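Local structure of pathogenicity island protein (Staphylococcus aureus subsp. aureus, 3HL6) at residues Glu11-Gly15 with Ser82-Tyr87; Ile156-Tyr160 with Leu177-Thr181. The protein is of unknown function but is encoded by a pathogenicity island of Staphylococcus aureus and forms an assembly of two copies. Residues are numbered along the deposited sequence.

Contact 1: Glu11-Gly15 with Ser82-Tyr87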
# COMPACT_ATOMS: atom_id res chain seq x y z
N GLU B 11 -6.63 -2.65 7.54
CA GLU B 11 -6.81 -1.56 8.45
C GLU B 11 -7.16 -0.26 7.75
O GLU B 11 -7.80 0.62 8.34
CB GLU B 11 -5.54 -1.42 9.28
CG GLU B 11 -5.54 -0.23 10.17
CD GLU B 11 -4.35 -0.23 11.13
OE1 GLU B 11 -3.62 -1.26 11.22
OE2 GLU B 11 -4.16 0.82 11.81
N THR B 12 -6.75 -0.10 6.48
CA THR B 12 -7.14 1.11 5.73
C THR B 12 -8.04 0.78 4.55
O THR B 12 -7.87 -0.25 3.90
CB THR B 12 -5.92 1.94 5.18
OG1 THR B 12 -5.30 1.23 4.10
CG2 THR B 12 -4.91 2.22 6.27
N ARG B 13 -8.97 1.68 4.27
CA ARG B 13 -9.74 1.61 3.04
C ARG B 13 -8.84 1.70 1.81
O ARG B 13 -9.12 1.06 0.79
CB ARG B 13 -10.77 2.73 2.98
CG ARG B 13 -12.13 2.43 3.62
CD ARG B 13 -12.86 3.76 3.78
NE ARG B 13 -12.45 4.34 5.05
CZ ARG B 13 -12.08 5.60 5.23
NH1 ARG B 13 -11.71 6.00 6.44
NH2 ARG B 13 -12.09 6.45 4.23
N ALA B 14 -7.78 2.52 1.91
CA ALA B 14 -6.84 2.70 0.80
C ALA B 14 -6.30 1.34 0.39
O ALA B 14 -6.32 1.02 -0.79
CB ALA B 14 -5.70 3.68 1.14
N GLY B 15 -5.90 0.52 1.36
CA GLY B 15 -5.51 -0.87 1.10
C GLY B 15 -6.53 -1.80 0.44
O GLY B 15 -6.18 -2.54 -0.48
N SER B 82 -1.57 7.19 0.98
CA SER B 82 -2.54 7.21 2.07
C SER B 82 -2.37 6.03 3.00
O SER B 82 -2.81 6.07 4.16
CB SER B 82 -3.95 7.24 1.54
OG SER B 82 -4.21 8.48 0.89
N ILE B 83 -1.74 4.97 2.53
CA ILE B 83 -1.56 3.82 3.41
C ILE B 83 -0.45 4.11 4.40
O ILE B 83 -0.64 4.05 5.62
CB ILE B 83 -1.27 2.50 2.65
CG1 ILE B 83 -2.43 2.10 1.74
CG2 ILE B 83 -1.01 1.38 3.63
CD1 ILE B 83 -2.36 0.68 1.33
N GLU B 84 0.71 4.47 3.87
CA GLU B 84 1.80 4.99 4.69
C GLU B 84 1.37 6.22 5.52
O GLU B 84 1.63 6.31 6.72
CB GLU B 84 3.02 5.28 3.79
CG GLU B 84 3.41 4.04 2.94
CD GLU B 84 4.90 4.00 2.57
OE1 GLU B 84 5.51 5.08 2.49
OE2 GLU B 84 5.47 2.88 2.38
N GLY B 85 0.68 7.15 4.89
CA GLY B 85 0.33 8.37 5.57
C GLY B 85 -0.57 8.11 6.76
O GLY B 85 -0.50 8.81 7.76
N HIS B 86 -1.42 7.10 6.64
CA HIS B 86 -2.37 6.78 7.69
C HIS B 86 -1.64 6.40 8.97
O HIS B 86 -2.18 6.57 10.06
CB HIS B 86 -3.30 5.63 7.25
CG HIS B 86 -3.93 4.89 8.38
ND1 HIS B 86 -5.21 5.15 8.82
CD2 HIS B 86 -3.45 3.90 9.17
CE1 HIS B 86 -5.51 4.35 9.83
NE2 HIS B 86 -4.45 3.58 10.06
N TYR B 87 -0.42 5.89 8.84
CA TYR B 87 0.35 5.44 10.01
C TYR B 87 1.30 6.52 10.50
O TYR B 87 1.48 6.69 11.69
CB TYR B 87 1.13 4.14 9.73
CG TYR B 87 0.23 2.93 9.59
CD1 TYR B 87 -0.37 2.34 10.72
CD2 TYR B 87 -0.07 2.40 8.32
CE1 TYR B 87 -1.23 1.26 10.60
CE2 TYR B 87 -0.92 1.31 8.18
CZ TYR B 87 -1.50 0.74 9.33
OH TYR B 87 -2.34 -0.33 9.19
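E11 leads into the helix 13-30 and reaches across to the last turn of the helix 77-88. Its side chain is extended (chi1 and chi2 both t), so the carboxylate arrives between two ring residues. H86 NE2 donates to E11 OE2 at 3.3 Å. Y87 OH donates to E11 OE1 at 2.6 Å, although Y87 OH is crowded in the model and its place is less sure. The other ring nitrogen of H86, ND1, donates to the backbone oxygen of G165, so the ring bridges two parts of the chain.

T12 is the N-cap of the helix 13-30. Its OG1 accepts from G15 N at 2.9 Å, with chi1 at p. The methyl takes a different role: T12 CG2 lies 3.7 Å from the centroid of the H86 ring, over its face, a CH-pi contact. A14 points its methyl at the other helix, with A14 CB 3.7 Å from I83 CG1 and 4.0 Å from S82 CB. G15 CA packs 3.5 Å from I83 CD1. A side chain at G15 would crowd the capping hydroxyl of T12.

The second subunit packs here too. Y87 meets Y87 of that subunit, and E84 hydrogen-bonds to T12 OG1 and E11 N of the second subunit.

The chemistry is graded, from apolar packing at A14 and G15 to polar bonds at E11, within the subunit interface. Both ring nitrogens of H86 donate, which is consistent with a charged imidazolium facing the E11 carboxylate.

Contact 2: Ile156-Tyr160 with Leu177-Thr181; sequences IEMLY and LKLVT
Build both segments as regular alpha-helix, inside helices 152-163 and 171-184. Run them antiparallel, with a signed crossing angle of -151° and segment axes 11.0 Å apart at closest approach. Set the register with I156 CA 7.4 Å from T181 CA and L159 CA 7.4 Å from L177 CA. At one end I156 (chi1 m, chi2 t) pushes CD1 to 3.4 Å from V180 CG1, while its CG2 lies 4.0 Å from T181 CG2. This is an antiparallel helical hairpin, its apolar sides meeting in the core near strands 52-57 and 68-71. L177 (chi1 t, chi2 p) is the main bump at the other end. It fills the hollow between L159 and Y160: L177 CD1 sits 3.9 Å from L159 CB and 3.5 Å from Y160 CE2. L177 CD2 lies 4.0 Å from the Y160 ring centroid, a CH-pi contact over the face. Y160 (chi1 -86°, chi2 -102°) has its CA-to-CB bond sideways. Its OH hydrogen-bonds to V57 N, and F68 stacks on the ring.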
# COMPACT_ATOMS: atom_id res chain seq x y z
N ILE B 156 -9.53 18.26 -5.61
CA ILE B 156 -10.54 17.36 -5.08
C ILE B 156 -10.08 15.90 -5.14
O ILE B 156 -10.28 15.13 -4.18
CB ILE B 156 -11.90 17.58 -5.75
CG1 ILE B 156 -12.42 18.96 -5.34
CG2 ILE B 156 -12.87 16.54 -5.28
CD1 ILE B 156 -13.53 19.50 -6.20
N GLU B 157 -9.39 15.56 -6.22
CA GLU B 157 -8.98 14.17 -6.42
C GLU B 157 -8.05 13.80 -5.31
O GLU B 157 -8.13 12.73 -4.70
CB GLU B 157 -8.34 13.95 -7.79
CG GLU B 157 -9.35 13.96 -8.92
CD GLU B 157 -8.71 13.79 -10.29
OE1 GLU B 157 -7.49 14.00 -10.42
OE2 GLU B 157 -9.45 13.44 -11.25
N MET B 158 -7.18 14.74 -5.01
CA MET B 158 -6.21 14.54 -3.96
C MET B 158 -6.84 14.52 -2.55
O MET B 158 -6.47 13.70 -1.72
CB MET B 158 -5.12 15.58 -4.11
CG MET B 158 -3.92 15.24 -3.34
SD MET B 158 -3.72 16.52 -2.13
CE MET B 158 -1.97 16.93 -2.42
N LEU B 159 -7.79 15.40 -2.28
CA LEU B 159 -8.68 15.26 -1.11
C LEU B 159 -9.29 13.87 -1.04
O LEU B 159 -9.25 13.22 -0.02
CB LEU B 159 -9.77 16.34 -1.11
CG LEU B 159 -9.29 17.76 -0.79
CD1 LEU B 159 -10.36 18.78 -1.08
CD2 LEU B 159 -8.85 17.83 0.66
N TYR B 160 -9.83 13.40 -2.15
CA TYR B 160 -10.35 12.04 -2.12
C TYR B 160 -9.31 11.01 -1.70
O TYR B 160 -9.64 10.09 -1.00
CB TYR B 160 -10.98 11.66 -3.45
CG TYR B 160 -12.40 12.09 -3.51
CD1 TYR B 160 -13.44 11.18 -3.31
CD2 TYR B 160 -12.72 13.41 -3.71
CE1 TYR B 160 -14.75 11.57 -3.35
CE2 TYR B 160 -14.02 13.82 -3.76
CZ TYR B 160 -15.04 12.90 -3.57
OH TYR B 160 -16.36 13.34 -3.63
N LEU B 177 -15.68 17.60 2.43
CA LEU B 177 -15.52 16.92 1.15
C LEU B 177 -16.85 16.86 0.37
O LEU B 177 -16.87 16.95 -0.87
CB LEU B 177 -14.92 15.54 1.35
CG LEU B 177 -14.60 14.82 0.03
CD1 LEU B 177 -13.56 15.61 -0.84
CD2 LEU B 177 -14.15 13.40 0.30
N LYS B 178 -17.95 16.75 1.10
CA LYS B 178 -19.25 16.69 0.50
C LYS B 178 -19.65 18.02 -0.16
O LYS B 178 -20.16 18.01 -1.29
CB LYS B 178 -20.29 16.24 1.55
CG LYS B 178 -21.71 16.32 1.13
CD LYS B 178 -22.54 15.27 1.86
CE LYS B 178 -24.05 15.56 1.68
NZ LYS B 178 -24.94 14.44 2.11
N LEU B 179 -19.38 19.15 0.50
CA LEU B 179 -19.75 20.47 -0.06
C LEU B 179 -18.92 20.85 -1.29
O LEU B 179 -19.39 21.51 -2.23
CB LEU B 179 -19.58 21.58 0.98
CG LEU B 179 -20.20 21.49 2.37
CD1 LEU B 179 -19.37 22.30 3.39
CD2 LEU B 179 -21.64 21.98 2.33
N VAL B 180 -17.67 20.45 -1.27
CA VAL B 180 -16.81 20.70 -2.39
C VAL B 180 -17.22 19.79 -3.53
O VAL B 180 -17.29 20.22 -4.68
CB VAL B 180 -15.35 20.48 -1.97
CG1 VAL B 180 -14.50 20.48 -3.14
CG2 VAL B 180 -14.91 21.65 -1.01
N THR B 181 -17.53 18.52 -3.24
CA THR B 181 -17.87 17.64 -4.34
C THR B 181 -19.25 17.97 -4.91
O THR B 181 -19.51 17.77 -6.09
CB THR B 181 -17.72 16.12 -4.01
OG1 THR B 181 -18.58 15.78 -2.95
CG2 THR B 181 -16.35 15.83 -3.51

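The two contacts follow each other along the chain and neither nest nor cross. From the N terminus, strand 4-6 leads to contact 1, which closes a loop of 66 residues. That loop holds most of the helix 13-30 and the other four strands of the mixed sheet. Contact 2 opens later, after the small two-stranded sheet and helices 100-109 and 112-121. It closes a loop of 16 residues in the hairpin of helices 152-163 and 171-184, near the chain centre. Contacts 1 and 2 have centres about 18 Å apart and nearest atoms about 6 Å apart. The helix 152-163 connects them: it carries Y160 of contact 2, and Q161 accepts a hydrogen bond from S82 of contact 1.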